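Local coordinates for histone-lysine N-methyltransferase SETMAR (Homo sapiens, PDB 3F2K), which takes part in DNA double-strand break repair and methylates histone H3; this part is its DNA-binding mariner transposase domain, which keeps some nuclease activity but no transposase activity, at residues Val75-Ser80 / Tyr166-His171; Trp79-Leu84 / Thr205-Leu210; Gly83-Ser88 / Asp106-Lys111. One frame throughout, in Å; residues are numbered along the deposited sequence.

Interaction 1: residues Val75-Ser80 / Tyr166-His171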
loop_
_atom_site.group_PDB
_atom_site.type_symbol
_atom_site.label_atom_id
_atom_site.label_comp_id
_atom_site.label_asym_id
_atom_site.label_seq_id
_atom_site.Cartn_x
_atom_site.Cartn_y
_atom_site.Cartn_z
ATOM N N VAL A 75 -6.820 -6.981 6.626
ATOM C CA VAL A 75 -5.353 -7.150 6.519
ATOM C C VAL A 75 -4.757 -5.803 6.094
ATOM O O VAL A 75 -5.414 -4.981 5.400
ATOM C CB VAL A 75 -4.965 -8.322 5.554
ATOM C CG1 VAL A 75 -5.375 -8.016 4.077
ATOM C CG2 VAL A 75 -3.433 -8.688 5.658
ATOM N N THR A 76 -3.532 -5.562 6.531
ATOM C CA THR A 76 -2.725 -4.427 6.133
ATOM C C THR A 76 -1.403 -5.103 5.686
ATOM O O THR A 76 -0.860 -6.007 6.353
ATOM C CB THR A 76 -2.529 -3.407 7.285
ATOM O OG1 THR A 76 -3.821 -3.040 7.829
ATOM C CG2 THR A 76 -1.798 -2.153 6.756
ATOM N N ILE A 77 -0.968 -4.728 4.504
ATOM C CA ILE A 77 0.292 -5.204 3.940
ATOM C C ILE A 77 1.193 -4.016 3.619
ATOM O O ILE A 77 0.759 -2.981 3.064
ATOM C CB ILE A 77 0.079 -6.109 2.687
ATOM C CG1 ILE A 77 1.439 -6.704 2.222
ATOM C CG2 ILE A 77 -0.630 -5.360 1.587
ATOM C CD1 ILE A 77 1.349 -7.688 1.046
ATOM N N TRP A 78 2.461 -4.179 3.955
ATOM C CA TRP A 78 3.469 -3.214 3.756
ATOM C C TRP A 78 4.578 -3.845 2.913
ATOM O O TRP A 78 5.094 -4.909 3.240
ATOM C CB TRP A 78 4.112 -2.828 5.126
ATOM C CG TRP A 78 3.118 -2.360 6.203
ATOM C CD1 TRP A 78 2.279 -3.141 6.959
ATOM C CD2 TRP A 78 2.922 -1.048 6.612
ATOM N NE1 TRP A 78 1.584 -2.387 7.833
ATOM C CE2 TRP A 78 1.941 -1.076 7.626
ATOM C CE3 TRP A 78 3.470 0.193 6.204
ATOM C CZ2 TRP A 78 1.471 0.074 8.230
ATOM C CZ3 TRP A 78 3.004 1.320 6.787
ATOM C CH2 TRP A 78 2.041 1.259 7.828
ATOM N N TRP A 79 5.058 -3.096 1.931
ATOM C CA TRP A 79 6.061 -3.643 0.992
ATOM C C TRP A 79 6.791 -2.574 0.178
ATOM O O TRP A 79 6.360 -1.412 0.070
ATOM C CB TRP A 79 5.372 -4.641 0.050
ATOM C CG TRP A 79 4.217 -4.056 -0.678
ATOM C CD1 TRP A 79 2.957 -3.804 -0.199
ATOM C CD2 TRP A 79 4.212 -3.699 -2.066
ATOM N NE1 TRP A 79 2.148 -3.335 -1.219
ATOM C CE2 TRP A 79 2.891 -3.270 -2.382
ATOM C CE3 TRP A 79 5.182 -3.758 -3.074
ATOM C CZ2 TRP A 79 2.522 -2.810 -3.684
ATOM C CZ3 TRP A 79 4.834 -3.344 -4.401
ATOM C CH2 TRP A 79 3.493 -2.846 -4.675
ATOM N N SER A 80 7.927 -2.972 -0.408
ATOM C CA SER A 80 8.646 -2.115 -1.334
ATOM C C SER A 80 8.987 -2.926 -2.623
ATOM O O SER A 80 8.698 -4.144 -2.718
ATOM C CB SER A 80 9.926 -1.673 -0.671
ATOM O OG SER A 80 10.696 -2.850 -0.475
ATOM N N TYR A 166 -3.818 -1.441 -6.725
ATOM C CA TYR A 166 -3.856 -1.801 -8.159
ATOM C C TYR A 166 -3.020 -3.055 -8.531
ATOM O O TYR A 166 -3.297 -3.726 -9.526
ATOM C CB TYR A 166 -3.530 -0.640 -9.075
ATOM C CG TYR A 166 -2.089 -0.146 -9.093
ATOM C CD1 TYR A 166 -1.024 -0.977 -9.596
ATOM C CD2 TYR A 166 -1.767 1.125 -8.618
ATOM C CE1 TYR A 166 0.283 -0.483 -9.671
ATOM C CE2 TYR A 166 -0.484 1.625 -8.681
ATOM C CZ TYR A 166 0.538 0.808 -9.161
ATOM O OH TYR A 166 1.783 1.353 -9.161
ATOM N N HIS A 167 -2.070 -3.409 -7.658
ATOM C CA HIS A 167 -1.181 -4.542 -7.917
ATOM C C HIS A 167 -1.437 -5.696 -6.952
ATOM O O HIS A 167 -1.994 -6.755 -7.354
ATOM C CB HIS A 167 0.309 -4.113 -7.827
ATOM C CG HIS A 167 1.247 -5.197 -8.250
ATOM N ND1 HIS A 167 1.190 -5.742 -9.523
ATOM C CD2 HIS A 167 2.275 -5.814 -7.604
ATOM C CE1 HIS A 167 2.115 -6.706 -9.614
ATOM N NE2 HIS A 167 2.795 -6.746 -8.472
ATOM N N VAL A 168 -1.040 -5.542 -5.690
ATOM C CA VAL A 168 -1.165 -6.682 -4.755
ATOM C C VAL A 168 -2.608 -7.151 -4.605
ATOM O O VAL A 168 -2.916 -8.356 -4.733
ATOM C CB VAL A 168 -0.463 -6.385 -3.341
ATOM C CG1 VAL A 168 -0.596 -7.580 -2.425
ATOM C CG2 VAL A 168 1.045 -5.994 -3.542
ATOM N N PHE A 169 -3.532 -6.200 -4.371
ATOM C CA PHE A 169 -4.904 -6.580 -4.131
ATOM C C PHE A 169 -5.605 -7.172 -5.357
ATOM O O PHE A 169 -6.457 -8.020 -5.217
ATOM C CB PHE A 169 -5.726 -5.410 -3.490
ATOM C CG PHE A 169 -5.324 -5.120 -2.001
ATOM C CD1 PHE A 169 -4.605 -6.060 -1.272
ATOM C CD2 PHE A 169 -5.665 -3.930 -1.360
ATOM C CE1 PHE A 169 -4.206 -5.807 0.055
ATOM C CE2 PHE A 169 -5.270 -3.685 0.012
ATOM C CZ PHE A 169 -4.546 -4.617 0.674
ATOM N N LYS A 170 -5.243 -6.687 -6.533
ATOM C CA LYS A 170 -5.766 -7.232 -7.773
ATOM C C LYS A 170 -5.432 -8.717 -7.887
ATOM O O LYS A 170 -6.332 -9.571 -8.080
ATOM C CB LYS A 170 -5.191 -6.442 -8.941
ATOM C CG LYS A 170 -5.369 -7.080 -10.316
ATOM C CD LYS A 170 -4.700 -6.277 -11.398
ATOM C CE LYS A 170 -3.187 -6.101 -11.221
ATOM N NZ LYS A 170 -2.667 -4.962 -12.151
ATOM N N HIS A 171 -4.171 -9.037 -7.683
ATOM C CA HIS A 171 -3.719 -10.425 -7.709
ATOM C C HIS A 171 -4.266 -11.281 -6.542
ATOM O O HIS A 171 -4.618 -12.492 -6.717
ATOM C CB HIS A 171 -2.224 -10.469 -7.744
ATOM C CG HIS A 171 -1.658 -10.030 -9.054
ATOM N ND1 HIS A 171 -1.765 -10.799 -10.193
ATOM C CD2 HIS A 171 -1.071 -8.875 -9.435
ATOM C CE1 HIS A 171 -1.212 -10.163 -11.210
ATOM N NE2 HIS A 171 -0.798 -8.981 -10.784
#
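The indole nitrogen NE1 of Trp79 is gripped by one hydrogen bond, given to the hydroxyl OG1 of Thr164, one turn earlier on the helix that carries His167, Val168 and Phe169. The bond ties down the one polar atom of a ring whose contacts with the helix here are to carbon atoms. CG of Trp79 lies in the crowded position between its backbone N and carbonyl carbon (chi1 56°), which swings the indole out from the strand toward the helix. Val168 comes to meet it tip to tip: its methyl CG2 stands 3.3 Å above the indole plane, displaced toward the rim, and is 3.5 Å from Trp79 CE2. An alanine in place of Trp79 would remove the indole and would probably cost Val168 most of this support while taking the donor from Thr164.

The other branch of Val168, CG1, is anti to the backbone N (chi1 -179°) and touches Ile77 CD1 at 4.0 Å. Ile77 suits a strand facing a helix because its two branches serve two neighbours. Its extended CG1-CD1 arm reaches Val168, whereas CG2 slides past Phe169 and touches CE1 of that ring at 3.9 Å. Phe169 in turn approaches the metal site, its side chain lying about 4 Å from that of Asp38, a magnesium ligand. His167 CD2 comes within 4.3 Å of Trp79 CH2, and its NE2 is hydrogen-bonded to the carbonyl O of Phe202, an arrangement consistent with carbon CD2 being turned to the indole.

No hydrogen bond joins the two segments directly. With Trp79 NE1 and His167 NE2 bonded outside them, the interface implies a hydrophobic seam, methyl groups against one another and against aromatic rings, in the core of the RNase H-like transposase domain.

Interaction 2: residues Trp79-Leu84 / Thr205-Leu210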
loop_
_atom_site.group_PDB
_atom_site.type_symbol
_atom_site.label_atom_id
_atom_site.label_comp_id
_atom_site.label_asym_id
_atom_site.label_seq_id
_atom_site.Cartn_x
_atom_site.Cartn_y
_atom_site.Cartn_z
ATOM N N TRP A 79 5.058 -3.096 1.931
ATOM C CA TRP A 79 6.061 -3.643 0.992
ATOM C C TRP A 79 6.791 -2.574 0.178
ATOM O O TRP A 79 6.360 -1.412 0.070
ATOM C CB TRP A 79 5.372 -4.641 0.050
ATOM C CG TRP A 79 4.217 -4.056 -0.678
ATOM C CD1 TRP A 79 2.957 -3.804 -0.199
ATOM C CD2 TRP A 79 4.212 -3.699 -2.066
ATOM N NE1 TRP A 79 2.148 -3.335 -1.219
ATOM C CE2 TRP A 79 2.891 -3.270 -2.382
ATOM C CE3 TRP A 79 5.182 -3.758 -3.074
ATOM C CZ2 TRP A 79 2.522 -2.810 -3.684
ATOM C CZ3 TRP A 79 4.834 -3.344 -4.401
ATOM C CH2 TRP A 79 3.493 -2.846 -4.675
ATOM N N SER A 80 7.927 -2.972 -0.408
ATOM C CA SER A 80 8.646 -2.115 -1.334
ATOM C C SER A 80 8.987 -2.926 -2.623
ATOM O O SER A 80 8.698 -4.144 -2.718
ATOM C CB SER A 80 9.926 -1.673 -0.671
ATOM O OG SER A 80 10.696 -2.850 -0.475
ATOM N N ALA A 81 9.688 -2.276 -3.538
ATOM C CA ALA A 81 10.120 -2.960 -4.755
ATOM C C ALA A 81 11.023 -4.151 -4.408
ATOM O O ALA A 81 11.118 -5.096 -5.211
ATOM C CB ALA A 81 10.879 -2.002 -5.699
ATOM N N ALA A 82 11.679 -4.114 -3.240
ATOM C CA ALA A 82 12.567 -5.187 -2.885
ATOM C C ALA A 82 11.833 -6.423 -2.387
ATOM O O ALA A 82 12.429 -7.515 -2.368
ATOM C CB ALA A 82 13.642 -4.721 -1.864
ATOM N N GLY A 83 10.569 -6.218 -1.925
ATOM C CA GLY A 83 9.749 -7.282 -1.406
ATOM C C GLY A 83 8.782 -6.963 -0.283
ATOM O O GLY A 83 8.588 -5.752 0.074
ATOM N N LEU A 84 8.192 -8.057 0.231
ATOM C CA LEU A 84 7.241 -7.993 1.342
ATOM C C LEU A 84 8.026 -7.559 2.604
ATOM O O LEU A 84 9.097 -8.118 2.882
ATOM C CB LEU A 84 6.644 -9.383 1.593
ATOM C CG LEU A 84 5.668 -9.465 2.769
ATOM C CD1 LEU A 84 4.506 -8.515 2.554
ATOM C CD2 LEU A 84 5.180 -10.950 2.940
ATOM N N THR A 205 7.403 -5.021 -9.854
ATOM C CA THR A 205 6.371 -4.774 -10.893
ATOM C C THR A 205 5.402 -3.687 -10.442
ATOM O O THR A 205 5.152 -2.732 -11.174
ATOM C CB THR A 205 5.580 -6.029 -11.263
ATOM O OG1 THR A 205 6.459 -7.076 -11.706
ATOM C CG2 THR A 205 4.572 -5.754 -12.406
ATOM N N GLY A 206 4.796 -3.880 -9.264
ATOM C CA GLY A 206 3.831 -2.915 -8.770
ATOM C C GLY A 206 4.381 -1.506 -8.613
ATOM O O GLY A 206 3.731 -0.540 -9.004
ATOM N N ILE A 207 5.574 -1.419 -8.023
ATOM C CA ILE A 207 6.215 -0.159 -7.743
ATOM C C ILE A 207 6.513 0.536 -9.058
ATOM O O ILE A 207 6.087 1.667 -9.284
ATOM C CB ILE A 207 7.557 -0.356 -6.963
ATOM C CG1 ILE A 207 7.255 -0.972 -5.604
ATOM C CG2 ILE A 207 8.321 0.976 -6.877
ATOM C CD1 ILE A 207 6.498 -0.055 -4.675
ATOM N N ASN A 208 7.226 -0.178 -9.913
ATOM C CA ASN A 208 7.724 0.380 -11.206
ATOM C C ASN A 208 6.615 0.886 -12.167
ATOM O O ASN A 208 6.787 1.896 -12.888
ATOM C CB ASN A 208 8.759 -0.585 -11.794
ATOM C CG ASN A 208 10.074 -0.481 -11.025
ATOM O OD1 ASN A 208 10.728 0.573 -11.058
ATOM N ND2 ASN A 208 10.478 -1.556 -10.319
ATOM N N GLN A 209 5.453 0.265 -12.045
ATOM C CA GLN A 209 4.268 0.700 -12.816
ATOM C C GLN A 209 3.854 2.108 -12.466
ATOM O O GLN A 209 3.158 2.702 -13.250
ATOM C CB GLN A 209 3.106 -0.250 -12.620
ATOM C CG GLN A 209 3.290 -1.408 -13.580
ATOM C CD GLN A 209 2.259 -2.500 -13.443
ATOM O OE1 GLN A 209 1.393 -2.430 -12.602
ATOM N NE2 GLN A 209 2.361 -3.525 -14.309
ATOM N N LEU A 210 4.274 2.650 -11.301
ATOM C CA LEU A 210 3.864 4.007 -10.962
ATOM C C LEU A 210 4.143 5.039 -12.051
ATOM O O LEU A 210 3.313 5.974 -12.252
ATOM C CB LEU A 210 4.524 4.516 -9.640
ATOM C CG LEU A 210 4.008 3.935 -8.321
ATOM C CD1 LEU A 210 4.974 4.305 -7.176
ATOM C CD2 LEU A 210 2.583 4.547 -8.038
#
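Two successive bends in Ile207, chi1 -64° and chi2 -67°, set CG1 anti to its carbonyl carbon and then turn CD1 back, so that this branch crosses to the hairpin as a compact knuckle. From the other side, Trp79 carries the six-membered end of its indole forward by a chi2 of -77°. The two side chains meet tip to tip, with Ile207 CG1 3.6 Å from Trp79 CZ3; the isoleucine has two conformers, of which one is described.

The same CG1 lies 3.4 Å from Ala81 N and 3.8 Å from Ala81 CB, so one methylene touches both an aromatic ring and the start of the turn. Alanine suits this corner, since its single methyl lies close against the isoleucine. Gly206 comes near as well: its CA approaches the edge of the indole at Trp79 CH2, 4.1 Å away. A CB on Gly206 would fall 2.8 Å from Trp79 CH2, a clash, which is consistent with glycine at this position.

Ser80 to Gly83 form a type I turn, closed by paired backbone hydrogen bonds between those two residues. Ser80 OG adds an ST turn by accepting from Ala82 N at 3.2 Å. Gly83 takes backbone angles at which a CB would collide with the carbonyl O of Ala82, so glycine is called for.

The contact thus seats the tip of the hairpin between strands 72-80 and 83-89 on helix 202-219. Pro163, at the start of helix 163-176, and Thr36 of strand 34-43 also touch Trp79, while Leu31, in a loop, packs on Ile207.

Interaction 3: residues Gly83-Ser88 / Asp106-Lys111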
loop_
_atom_site.group_PDB
_atom_site.type_symbol
_atom_site.label_atom_id
_atom_site.label_comp_id
_atom_site.label_asym_id
_atom_site.label_seq_id
_atom_site.Cartn_x
_atom_site.Cartn_y
_atom_site.Cartn_z
ATOM N N GLY A 83 10.569 -6.218 -1.925
ATOM C CA GLY A 83 9.749 -7.282 -1.406
ATOM C C GLY A 83 8.782 -6.963 -0.283
ATOM O O GLY A 83 8.588 -5.752 0.074
ATOM N N LEU A 84 8.192 -8.057 0.231
ATOM C CA LEU A 84 7.241 -7.993 1.342
ATOM C C LEU A 84 8.026 -7.559 2.604
ATOM O O LEU A 84 9.097 -8.118 2.882
ATOM C CB LEU A 84 6.644 -9.383 1.593
ATOM C CG LEU A 84 5.668 -9.465 2.769
ATOM C CD1 LEU A 84 4.506 -8.515 2.554
ATOM C CD2 LEU A 84 5.180 -10.950 2.940
ATOM N N ILE A 85 7.463 -6.592 3.333
ATOM C CA ILE A 85 8.054 -6.075 4.586
ATOM C C ILE A 85 7.290 -6.645 5.810
ATOM O O ILE A 85 7.894 -7.285 6.739
ATOM C CB ILE A 85 8.194 -4.526 4.636
ATOM C CG1 ILE A 85 9.134 -3.966 3.522
ATOM C CG2 ILE A 85 8.833 -4.059 6.041
ATOM C CD1 ILE A 85 8.995 -2.442 3.287
ATOM N N HIS A 86 5.989 -6.418 5.839
ATOM C CA HIS A 86 5.191 -6.671 7.072
ATOM C C HIS A 86 3.739 -6.822 6.631
ATOM O O HIS A 86 3.275 -6.096 5.718
ATOM C CB HIS A 86 5.295 -5.456 8.082
ATOM C CG HIS A 86 4.453 -5.659 9.340
ATOM N ND1 HIS A 86 4.565 -6.781 10.144
ATOM C CD2 HIS A 86 3.515 -4.870 9.927
ATOM C CE1 HIS A 86 3.729 -6.669 11.166
ATOM N NE2 HIS A 86 3.093 -5.505 11.064
ATOM N N TYR A 87 3.014 -7.715 7.288
ATOM C CA TYR A 87 1.530 -7.691 7.153
ATOM C C TYR A 87 0.905 -8.093 8.470
ATOM O O TYR A 87 1.558 -8.739 9.308
ATOM C CB TYR A 87 1.034 -8.607 6.020
ATOM C CG TYR A 87 1.339 -10.082 6.211
ATOM C CD1 TYR A 87 0.449 -10.936 6.880
ATOM C CD2 TYR A 87 2.491 -10.620 5.685
ATOM C CE1 TYR A 87 0.732 -12.288 7.004
ATOM C CE2 TYR A 87 2.805 -11.981 5.822
ATOM C CZ TYR A 87 1.938 -12.786 6.482
ATOM O OH TYR A 87 2.273 -14.109 6.560
ATOM N N SER A 88 -0.356 -7.751 8.677
ATOM C CA SER A 88 -0.945 -7.997 10.014
ATOM C C SER A 88 -2.446 -8.078 9.809
ATOM O O SER A 88 -2.985 -7.509 8.833
ATOM C CB SER A 88 -0.598 -6.882 11.021
ATOM O OG SER A 88 -1.077 -5.606 10.632
ATOM N N ASP A 106 5.879 1.380 13.502
ATOM C CA ASP A 106 7.092 1.016 14.298
ATOM C C ASP A 106 7.508 -0.441 14.044
ATOM O O ASP A 106 8.712 -0.719 13.847
ATOM C CB ASP A 106 6.818 1.244 15.778
ATOM C CG ASP A 106 8.041 1.521 16.550
ATOM O OD1 ASP A 106 8.820 0.552 16.777
ATOM O OD2 ASP A 106 8.174 2.655 17.011
ATOM N N GLU A 107 6.557 -1.375 14.062
ATOM C CA GLU A 107 6.874 -2.814 13.880
ATOM C C GLU A 107 7.368 -3.020 12.454
ATOM O O GLU A 107 8.374 -3.722 12.264
ATOM C CB GLU A 107 5.640 -3.687 14.130
ATOM C CG GLU A 107 5.958 -5.191 14.132
ATOM C CD GLU A 107 4.767 -6.084 14.461
ATOM O OE1 GLU A 107 3.750 -5.580 14.981
ATOM O OE2 GLU A 107 4.881 -7.319 14.192
HETATM N N MSE A 108 6.634 -2.453 11.490
HETATM C CA MSE A 108 7.063 -2.531 10.053
HETATM C C MSE A 108 8.516 -2.013 9.871
HETATM O O MSE A 108 9.297 -2.635 9.133
HETATM C CB MSE A 108 6.145 -1.740 9.157
HETATM C CG MSE A 108 6.638 -1.705 7.617
HETATM SE SE MSE A 108 7.772 -0.340 7.263
HETATM C CE MSE A 108 6.710 1.228 7.789
ATOM N N ASN A 109 8.812 -0.867 10.480
ATOM C CA ASN A 109 10.105 -0.285 10.344
ATOM C C ASN A 109 11.208 -1.213 10.933
ATOM O O ASN A 109 12.320 -1.295 10.364
ATOM C CB ASN A 109 10.144 1.118 10.957
ATOM C CG ASN A 109 11.468 1.833 10.669
ATOM O OD1 ASN A 109 11.795 2.091 9.515
ATOM N ND2 ASN A 109 12.286 2.068 11.757
ATOM N N GLN A 110 10.901 -1.941 12.028
ATOM C CA GLN A 110 11.930 -2.830 12.564
ATOM C C GLN A 110 12.229 -3.942 11.530
ATOM O O GLN A 110 13.384 -4.388 11.335
ATOM C CB GLN A 110 11.519 -3.467 13.880
ATOM C CG GLN A 110 11.270 -2.428 14.975
ATOM C CD GLN A 110 10.930 -3.181 16.279
ATOM O OE1 GLN A 110 9.912 -3.864 16.388
ATOM N NE2 GLN A 110 11.837 -3.108 17.210
ATOM N N LYS A 111 11.176 -4.448 10.930
ATOM C CA LYS A 111 11.365 -5.487 9.896
ATOM C C LYS A 111 12.120 -5.001 8.671
ATOM O O LYS A 111 12.923 -5.753 8.107
ATOM C CB LYS A 111 10.011 -6.103 9.489
ATOM C CG LYS A 111 9.402 -6.919 10.611
ATOM C CD LYS A 111 8.038 -7.392 10.269
ATOM C CE LYS A 111 7.441 -8.296 11.358
ATOM N NZ LYS A 111 6.222 -9.021 10.781
#
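The ring nitrogen ND1 of His86 accepts a hydrogen bond of 2.9 Å from Lys111 NZ. The ammonium approaches at the edge of the imidazole, only 10° out of its plane, at the end of a lysine chain extended beyond CG. Along the way Lys111 CD passes 3.5 Å from Ile85 O, so the long aliphatic arm lies over the strand backbone before its charge reaches the histidine. Glu107 OE2 lies 3.3 Å from His86 CE1; this carboxylate would probably temper the positive charge of the neighbouring lysine.

His86 has CG anti to its backbone N (chi1 178°), which points the ring at the helix and brings the backbone N of Met108 over one of its faces. Next to it, Ile85 CG2 packs 3.6 Å from CG of Met108, here a selenomethionine, and 3.4 Å from Met108 O. The two side chains cross obliquely, the bent methionine chain fitting beside the branched isoleucine.

The second shell fixes the imidazole from its other nitrogen. NE2 is hydrogen-bonded to Glu104 OE1, an atom that Ser88 OG also binds. With ND1 accepting, the proton is likely to sit on NE2. A classic beta bulge places Ile85 and His86 together opposite Trp78, with His86 directed at the helix and Ile85 alongside it.

Strand 83-89 is an outermost strand of the sheet within this chain, and helix 98-115 packs on it; the segments 83-88 and 106-111 run roughly antiparallel, at 150°, their axes 7.2 Å apart at closest. Met108 continues inward from this edge, touching Trp78 of strand 72-80 and Val35 of strand 34-43.

The three contacts radiate from one beta hairpin. Interactions 1 and 2 share Trp79, their centres about 9 Å apart, and their helices are joined by a probable hydrogen bond between Tyr166 OH and Gly206 O at 2.7 Å. Interaction 3 takes the helix that meets Trp78, whereas Ile77 and Trp79, pointing to the other side of the strand, serve interaction 1, and Trp79 interaction 2 as well. The bulge links 1 and 3 through Trp78 N to His86 O at 2.7 Å and Trp78 O to Ile85 N at 2.9 Å. Interaction 1 lies nearest the metal site formed by Asp38 and Asp130: the Phe169 side chain is about 6 Å from the magnesium ion. Interaction 3 is remote from it.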